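Local coordinates for protein alpha-L-rhamnosidase (PDB 4XHC) that hydrolyses terminal alpha-L-rhamnose from rhamnosides, as a two-domain family GH78 glycosidase whose pocket here holds rhamnose, at residues D249-T260 against H528-R539. Residues are numbered along the deposited sequence; the frame is centred on the assembly and turned at random.
Sequences DLRLQALVNDVT and HAWSCTPAWFIR. With RAM (alpha-L-rhamnopyranose), chain C.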
ATOM      1  N   ASP A 249       9.314  -6.238  31.100  1.00 47.47           N
ATOM      2  CA  ASP A 249      10.333  -5.603  30.269  1.00 48.45           C
ATOM      3  C   ASP A 249      10.790  -4.284  30.900  1.00 50.23           C
ATOM      4  O   ASP A 249      11.986  -4.033  31.051  1.00 50.00           O
ATOM      5  CB  ASP A 249       9.802  -5.375  28.848  1.00 48.65           C
ATOM      6  CG  ASP A 249       9.431  -6.677  28.143  1.00 48.81           C
ATOM      7  OD1 ASP A 249       8.510  -7.367  28.622  1.00 47.86           O
ATOM      8  OD2 ASP A 249      10.052  -7.010  27.106  1.00 49.76           O
ATOM      9  N   LEU A 250       9.819  -3.458  31.282  1.00 51.88           N
ATOM     10  CA  LEU A 250      10.071  -2.201  31.991  1.00 52.39           C
ATOM     11  C   LEU A 250      11.024  -2.381  33.166  1.00 51.83           C
ATOM     12  O   LEU A 250      11.928  -1.574  33.361  1.00 54.19           O
ATOM     13  CB  LEU A 250       8.748  -1.604  32.496  1.00 53.18           C
ATOM     14  CG  LEU A 250       8.830  -0.355  33.378  1.00 54.68           C
ATOM     15  CD1 LEU A 250       9.574   0.761  32.665  1.00 55.18           C
ATOM     16  CD2 LEU A 250       7.442   0.111  33.777  1.00 56.53           C
ATOM     17  N   ARG A 251      10.810  -3.424  33.958  1.00 49.55           N
ATOM     18  CA  ARG A 251      11.628  -3.648  35.147  1.00 50.29           C
ATOM     19  C   ARG A 251      13.105  -3.720  34.818  1.00 50.17           C
ATOM     20  O   ARG A 251      13.924  -3.144  35.518  1.00 51.17           O
ATOM     21  CB  ARG A 251      11.216  -4.927  35.869  1.00 49.11           C
ATOM     22  CG  ARG A 251      11.982  -5.138  37.163  1.00 50.53           C
ATOM     23  CD  ARG A 251      11.333  -6.168  38.071  1.00 50.12           C
ATOM     24  NE  ARG A 251      11.820  -7.498  37.757  1.00 48.60           N
ATOM     25  CZ  ARG A 251      12.700  -8.185  38.472  1.00 49.31           C
ATOM     26  NH1 ARG A 251      13.221  -7.718  39.596  1.00 52.20           N
ATOM     27  NH2 ARG A 251      13.048  -9.375  38.060  1.00 49.44           N
ATOM     28  N   LEU A 252      13.433  -4.430  33.749  1.00 51.79           N
ATOM     29  CA  LEU A 252      14.824  -4.595  33.336  1.00 52.79           C
ATOM     30  C   LEU A 252      15.350  -3.356  32.625  1.00 53.42           C
ATOM     31  O   LEU A 252      16.485  -2.936  32.855  1.00 54.23           O
ATOM     32  CB  LEU A 252      14.980  -5.837  32.459  1.00 52.65           C
ATOM     33  CG  LEU A 252      15.357  -7.117  33.212  1.00 53.64           C
ATOM     34  CD1 LEU A 252      14.561  -7.304  34.494  1.00 55.28           C
ATOM     35  CD2 LEU A 252      15.184  -8.319  32.308  1.00 52.98           C
ATOM     36  N   GLN A 253      14.518  -2.760  31.783  1.00 52.25           N
ATOM     37  CA  GLN A 253      14.916  -1.556  31.077  1.00 53.90           C
ATOM     38  C   GLN A 253      15.252  -0.423  32.032  1.00 53.98           C
ATOM     39  O   GLN A 253      16.203   0.317  31.803  1.00 53.65           O
ATOM     40  CB  GLN A 253      13.830  -1.119  30.095  1.00 55.74           C
ATOM     41  CG  GLN A 253      13.643  -2.100  28.953  1.00 56.86           C
ATOM     42  CD  GLN A 253      12.774  -1.561  27.835  1.00 57.78           C
ATOM     43  OE1 GLN A 253      12.970  -0.447  27.369  1.00 59.29           O
ATOM     44  NE2 GLN A 253      11.837  -2.376  27.370  1.00 57.77           N
ATOM     45  N   ALA A 254      14.482  -0.293  33.108  1.00 54.27           N
ATOM     46  CA  ALA A 254      14.736   0.759  34.097  1.00 55.18           C
ATOM     47  C   ALA A 254      16.108   0.621  34.752  1.00 54.63           C
ATOM     48  O   ALA A 254      16.755   1.617  35.047  1.00 56.24           O
ATOM     49  CB  ALA A 254      13.637   0.785  35.154  1.00 54.69           C
ATOM     50  N   LEU A 255      16.549  -0.609  34.985  1.00 54.34           N
ATOM     51  CA  LEU A 255      17.870  -0.831  35.569  1.00 55.84           C
ATOM     52  C   LEU A 255      18.970  -0.317  34.644  1.00 55.50           C
ATOM     53  O   LEU A 255      19.915   0.311  35.097  1.00 54.92           O
ATOM     54  CB  LEU A 255      18.106  -2.324  35.857  1.00 55.88           C
ATOM     55  CG  LEU A 255      17.386  -2.971  37.042  1.00 56.01           C
ATOM     56  CD1 LEU A 255      17.755  -4.450  37.122  1.00 54.92           C
ATOM     57  CD2 LEU A 255      17.708  -2.263  38.352  1.00 57.26           C
ATOM     58  N   VAL A 256      18.844  -0.598  33.350  1.00 54.73           N
ATOM     59  CA  VAL A 256      19.876  -0.226  32.390  1.00 55.49           C
ATOM     60  C   VAL A 256      19.866   1.287  32.191  1.00 56.44           C
ATOM     61  O   VAL A 256      20.913   1.924  32.149  1.00 56.65           O
ATOM     62  CB  VAL A 256      19.681  -0.946  31.039  1.00 55.75           C
ATOM     63  CG1 VAL A 256      20.823  -0.624  30.081  1.00 56.01           C
ATOM     64  CG2 VAL A 256      19.571  -2.453  31.249  1.00 55.59           C
ATOM     65  N   ASN A 257      18.670   1.852  32.090  1.00 56.56           N
ATOM     66  CA  ASN A 257      18.498   3.292  31.996  1.00 59.37           C
ATOM     67  C   ASN A 257      19.247   4.019  33.113  1.00 62.26           C
ATOM     68  O   ASN A 257      19.887   5.043  32.887  1.00 66.62           O
ATOM     69  CB  ASN A 257      17.008   3.627  32.060  1.00 59.34           C
ATOM     70  CG  ASN A 257      16.743   5.117  32.067  1.00 60.95           C
ATOM     71  OD1 ASN A 257      17.015   5.811  31.094  1.00 60.48           O
ATOM     72  ND2 ASN A 257      16.221   5.616  33.178  1.00 62.77           N
ATOM     73  N   ASP A 258      19.162   3.468  34.310  1.00 63.13           N
ATOM     74  CA  ASP A 258      19.806   4.017  35.489  1.00 67.31           C
ATOM     75  C   ASP A 258      21.284   4.379  35.329  1.00 66.67           C
ATOM     76  O   ASP A 258      21.736   5.382  35.854  1.00 66.36           O
ATOM     77  CB  ASP A 258      19.690   3.003  36.623  1.00 71.95           C
ATOM     78  CG  ASP A 258      19.206   3.618  37.891  1.00 77.56           C
ATOM     79  OD1 ASP A 258      18.192   4.351  37.814  1.00 83.18           O
ATOM     80  OD2 ASP A 258      19.828   3.358  38.946  1.00 82.12           O
ATOM     81  N   VAL A 259      22.022   3.543  34.611  1.00 66.76           N
ATOM     82  CA  VAL A 259      23.473   3.696  34.449  1.00 67.26           C
ATOM     83  C   VAL A 259      23.886   4.104  33.030  1.00 65.80           C
ATOM     84  O   VAL A 259      25.072   4.172  32.730  1.00 68.13           O
ATOM     85  CB  VAL A 259      24.221   2.386  34.816  1.00 67.04           C
ATOM     86  CG1 VAL A 259      23.999   2.040  36.278  1.00 66.77           C
ATOM     87  CG2 VAL A 259      23.793   1.225  33.917  1.00 64.63           C
ATOM     88  N   THR A 260      22.916   4.359  32.160  1.00 63.76           N
ATOM     89  CA  THR A 260      23.193   4.853  30.814  1.00 63.31           C
ATOM     90  C   THR A 260      22.594   6.252  30.659  1.00 63.61           C
ATOM     91  O   THR A 260      23.268   7.236  30.963  1.00 65.22           O
ATOM     92  CB  THR A 260      22.668   3.894  29.719  1.00 61.18           C
ATOM     93  OG1 THR A 260      21.262   3.667  29.897  1.00 60.60           O
ATOM     94  CG2 THR A 260      23.407   2.565  29.768  1.00 60.03           C
ATOM     95  N   HIS A 528      15.325  -6.251  21.469  1.00 46.52           N
ATOM     96  CA  HIS A 528      14.413  -6.373  22.600  1.00 46.49           C
ATOM     97  C   HIS A 528      15.173  -5.993  23.842  1.00 46.67           C
ATOM     98  O   HIS A 528      16.154  -6.642  24.195  1.00 45.17           O
ATOM     99  CB  HIS A 528      13.881  -7.807  22.716  1.00 46.37           C
ATOM    100  CG  HIS A 528      12.401  -7.891  22.903  1.00 45.31           C
ATOM    101  ND1 HIS A 528      11.511  -7.587  21.899  1.00 45.14           N
ATOM    102  CD2 HIS A 528      11.655  -8.265  23.966  1.00 46.54           C
ATOM    103  CE1 HIS A 528      10.278  -7.757  22.338  1.00 45.39           C
ATOM    104  NE2 HIS A 528      10.336  -8.169  23.589  1.00 46.37           N
ATOM    105  N   ALA A 529      14.706  -4.947  24.510  1.00 48.18           N
ATOM    106  CA  ALA A 529      15.475  -4.316  25.583  1.00 50.37           C
ATOM    107  C   ALA A 529      15.527  -5.124  26.882  1.00 49.09           C
ATOM    108  O   ALA A 529      16.349  -4.839  27.749  1.00 49.27           O
ATOM    109  CB  ALA A 529      14.958  -2.907  25.845  1.00 51.94           C
ATOM    110  N   TRP A 530      14.676  -6.133  27.019  1.00 47.21           N
ATOM    111  CA  TRP A 530      14.792  -7.025  28.159  1.00 46.38           C
ATOM    112  C   TRP A 530      16.049  -7.886  28.035  1.00 46.84           C
ATOM    113  O   TRP A 530      16.405  -8.601  28.967  1.00 46.67           O
ATOM    114  CB  TRP A 530      13.506  -7.854  28.375  1.00 44.55           C
ATOM    115  CG  TRP A 530      13.249  -9.044  27.490  1.00 43.08           C
ATOM    116  CD1 TRP A 530      14.062  -9.563  26.528  1.00 43.60           C
ATOM    117  CD2 TRP A 530      12.099  -9.901  27.539  1.00 42.98           C
ATOM    118  NE1 TRP A 530      13.479 -10.673  25.952  1.00 43.41           N
ATOM    119  CE2 TRP A 530      12.278 -10.904  26.564  1.00 42.75           C
ATOM    120  CE3 TRP A 530      10.938  -9.918  28.314  1.00 43.51           C
ATOM    121  CZ2 TRP A 530      11.341 -11.903  26.339  1.00 43.00           C
ATOM    122  CZ3 TRP A 530      10.007 -10.907  28.090  1.00 43.48           C
ATOM    123  CH2 TRP A 530      10.213 -11.887  27.109  1.00 43.55           C
ATOM    124  N   SER A 531      16.725  -7.795  26.888  1.00 47.70           N
ATOM    125  CA  SER A 531      17.986  -8.507  26.659  1.00 49.37           C
ATOM    126  C   SER A 531      19.241  -7.633  26.747  1.00 50.05           C
ATOM    127  O   SER A 531      20.321  -8.101  26.410  1.00 50.29           O
ATOM    128  CB  SER A 531      17.971  -9.164  25.281  1.00 50.56           C
ATOM    129  OG  SER A 531      16.824  -9.973  25.119  1.00 52.49           O
ATOM    130  N   CYS A 532      19.118  -6.392  27.210  1.00 50.64           N
ATOM    131  CA  CYS A 532      20.262  -5.476  27.232  1.00 53.06           C
ATOM    132  C   CYS A 532      20.860  -5.235  28.629  1.00 53.23           C
ATOM    133  O   CYS A 532      21.606  -4.273  28.832  1.00 54.09           O
ATOM    134  CB  CYS A 532      19.868  -4.134  26.602  1.00 55.86           C
ATOM    135  SG  CYS A 532      18.822  -3.091  27.643  1.00 58.24           S
ATOM    136  N   THR A 533      20.573  -6.123  29.576  1.00 51.54           N
ATOM    137  CA  THR A 533      21.018  -5.927  30.951  1.00 52.70           C
ATOM    138  C   THR A 533      22.520  -6.080  31.178  1.00 53.45           C
ATOM    139  O   THR A 533      23.037  -5.561  32.167  1.00 56.15           O
ATOM    140  CB  THR A 533      20.283  -6.856  31.922  1.00 52.29           C
ATOM    141  OG1 THR A 533      20.212  -8.172  31.368  1.00 52.97           O
ATOM    142  CG2 THR A 533      18.887  -6.340  32.177  1.00 52.32           C
ATOM    143  N   PRO A 534      23.237  -6.781  30.286  1.00 52.61           N
ATOM    144  CA  PRO A 534      24.687  -6.797  30.468  1.00 53.49           C
ATOM    145  C   PRO A 534      25.319  -5.413  30.659  1.00 55.59           C
ATOM    146  O   PRO A 534      26.303  -5.279  31.391  1.00 55.38           O
ATOM    147  CB  PRO A 534      25.177  -7.442  29.183  1.00 53.62           C
ATOM    148  CG  PRO A 534      24.106  -8.432  28.875  1.00 53.51           C
ATOM    149  CD  PRO A 534      22.812  -7.784  29.293  1.00 52.59           C
ATOM    150  N   ALA A 535      24.760  -4.394  30.017  1.00 56.09           N
ATOM    151  CA  ALA A 535      25.201  -3.027  30.260  1.00 58.51           C
ATOM    152  C   ALA A 535      25.110  -2.659  31.752  1.00 58.61           C
ATOM    153  O   ALA A 535      26.029  -2.045  32.302  1.00 59.12           O
ATOM    154  CB  ALA A 535      24.393  -2.054  29.415  1.00 59.43           C
ATOM    155  N   TRP A 536      24.015  -3.055  32.403  1.00 56.71           N
ATOM    156  CA  TRP A 536      23.837  -2.804  33.837  1.00 57.06           C
ATOM    157  C   TRP A 536      24.840  -3.600  34.671  1.00 56.53           C
ATOM    158  O   TRP A 536      25.536  -3.032  35.505  1.00 56.33           O
ATOM    159  CB  TRP A 536      22.404  -3.126  34.283  1.00 56.35           C
ATOM    160  CG  TRP A 536      22.131  -2.819  35.735  1.00 57.59           C
ATOM    161  CD1 TRP A 536      22.021  -1.584  36.309  1.00 60.87           C
ATOM    162  CD2 TRP A 536      21.929  -3.762  36.786  1.00 57.12           C
ATOM    163  NE1 TRP A 536      21.772  -1.700  37.654  1.00 61.20           N
ATOM    164  CE2 TRP A 536      21.705  -3.030  37.970  1.00 59.16           C
ATOM    165  CE3 TRP A 536      21.911  -5.156  36.842  1.00 56.66           C
ATOM    166  CZ2 TRP A 536      21.472  -3.647  39.197  1.00 59.37           C
ATOM    167  CZ3 TRP A 536      21.672  -5.769  38.068  1.00 57.59           C
ATOM    168  CH2 TRP A 536      21.458  -5.011  39.227  1.00 58.06           C
ATOM    169  N   PHE A 537      24.916  -4.907  34.436  1.00 54.88           N
ATOM    170  CA  PHE A 537      25.873  -5.755  35.151  1.00 54.91           C
ATOM    171  C   PHE A 537      27.302  -5.228  35.006  1.00 56.74           C
ATOM    172  O   PHE A 537      28.050  -5.140  35.985  1.00 59.31           O
ATOM    173  CB  PHE A 537      25.822  -7.200  34.643  1.00 53.04           C
ATOM    174  CG  PHE A 537      24.560  -7.931  35.001  1.00 51.92           C
ATOM    175  CD1 PHE A 537      24.180  -8.084  36.329  1.00 52.67           C
ATOM    176  CD2 PHE A 537      23.764  -8.496  34.011  1.00 50.74           C
ATOM    177  CE1 PHE A 537      23.020  -8.765  36.659  1.00 52.08           C
ATOM    178  CE2 PHE A 537      22.603  -9.179  34.334  1.00 49.89           C
ATOM    179  CZ  PHE A 537      22.232  -9.316  35.658  1.00 50.55           C
ATOM    180  N   ILE A 538      27.675  -4.880  33.781  1.00 56.48           N
ATOM    181  CA  ILE A 538      29.037  -4.465  33.501  1.00 58.58           C
ATOM    182  C   ILE A 538      29.341  -3.150  34.214  1.00 61.49           C
ATOM    183  O   ILE A 538      30.381  -3.021  34.858  1.00 63.94           O
ATOM    184  CB  ILE A 538      29.295  -4.385  31.979  1.00 57.92           C
ATOM    185  CG1 ILE A 538      29.337  -5.804  31.401  1.00 56.63           C
ATOM    186  CG2 ILE A 538      30.609  -3.677  31.672  1.00 59.89           C
ATOM    187  CD1 ILE A 538      29.103  -5.866  29.912  1.00 56.55           C
ATOM    188  N   ARG A 539      28.415  -2.199  34.131  1.00 62.72           N
ATOM    189  CA  ARG A 539      28.615  -0.874  34.723  1.00 65.38           C
ATOM    190  C   ARG A 539      28.431  -0.849  36.239  1.00 66.04           C
ATOM    191  O   ARG A 539      29.253  -0.288  36.948  1.00 68.98           O
ATOM    192  CB  ARG A 539      27.686   0.151  34.066  1.00 66.49           C
ATOM    193  CG  ARG A 539      28.066   0.475  32.632  1.00 67.58           C
ATOM    194  CD  ARG A 539      26.890   1.023  31.845  1.00 67.76           C
ATOM    195  NE  ARG A 539      27.215   1.154  30.426  1.00 67.91           N
ATOM    196  CZ  ARG A 539      27.487   2.297  29.804  1.00 70.47           C
ATOM    197  NH1 ARG A 539      27.474   3.457  30.448  1.00 73.28           N
ATOM    198  NH2 ARG A 539      27.764   2.281  28.509  1.00 71.18           N
TER
HETATM  199  C1  RAM C 900       5.763 -11.172  24.592  1.00 42.92           C
HETATM  200  C2  RAM C 900       6.987 -10.281  24.507  1.00 43.00           C
HETATM  201  C3  RAM C 900       7.087  -9.389  25.730  1.00 44.08           C
HETATM  202  C4  RAM C 900       6.745 -10.198  26.970  1.00 44.03           C
HETATM  203  C5  RAM C 900       5.275 -10.578  26.913  1.00 45.45           C
HETATM  204  C6  RAM C 900       4.972 -11.897  27.577  1.00 47.24           C
HETATM  205  O1  RAM C 900       5.181 -11.218  23.350  1.00 43.00           O
HETATM  206  O2  RAM C 900       8.111 -11.145  24.474  1.00 43.68           O
HETATM  207  O3  RAM C 900       8.403  -8.846  25.855  1.00 46.08           O
HETATM  208  O4  RAM C 900       6.977  -9.435  28.139  1.00 43.03           O
HETATM  209  O5  RAM C 900       4.833 -10.662  25.541  1.00 45.97           O
HETATM  210  O   HOH W   1      12.255  -5.440  26.149  1.00 52.81           O
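Asp249 and Trp530 meet at the wall of the rhamnose pocket. The carboxylate of Asp249 and the indole of Trp530 lie 15° from parallel, with Asp249 OD2 3.3 Å from Trp530 CE3. The sugar binds to both oxygens of this carboxylate. RAM O4 donates to Asp249 OD1 at 2.6 Å, and RAM O3 donates to Asp249 OD2 at 2.8 Å. His528 NE2 donates to the same O3 at an angle of 161°, while its ND1 is hydrogen-bonded to Ser525 OG. O3 also sits over a face of Trp530 near its rim. A water ties OD2 to the backbone: it donates to Asp249 OD2 and accepts a weak bond from Trp530 N. Glu506, Tyr304, Tyr518 and Trp361 also bind the sugar.

Next along the helix, the amide of Gln253 lies on Ala529 CB; its NE2 bonds to Glu236 O. Apolar packing follows at Val256. Its CB is near Cys532 SG. Val256 CG1 reaches Ala535 CB at 3.9 Å, while CG2 meets Cys532 O and SG, and Thr533 CA.

Farther along, helices 249-259 and 534-539 cross at 44°. Leu255 CB lies over the face of the Trp536 five-membered ring, 4.0 Å from its centroid, a CH-pi contact. Val259 CG2 lies at the edge of that indole and also touches Arg539 CD. Thr260 CG2 covers one face of the Arg539 guanidinium. The bond from Arg539 NH1 to Val259 O is weak, and this arginine is held mainly by Pro207 O and a salt bridge to Asp220.

An apolar middle thus joins two parts of the six-hairpin glycosidase domain, an (alpha/alpha)6 barrel in family GH78. At the sugar end, Asp249 and His528 together read two neighbouring hydroxyls, consistent with a part in rhamnose recognition.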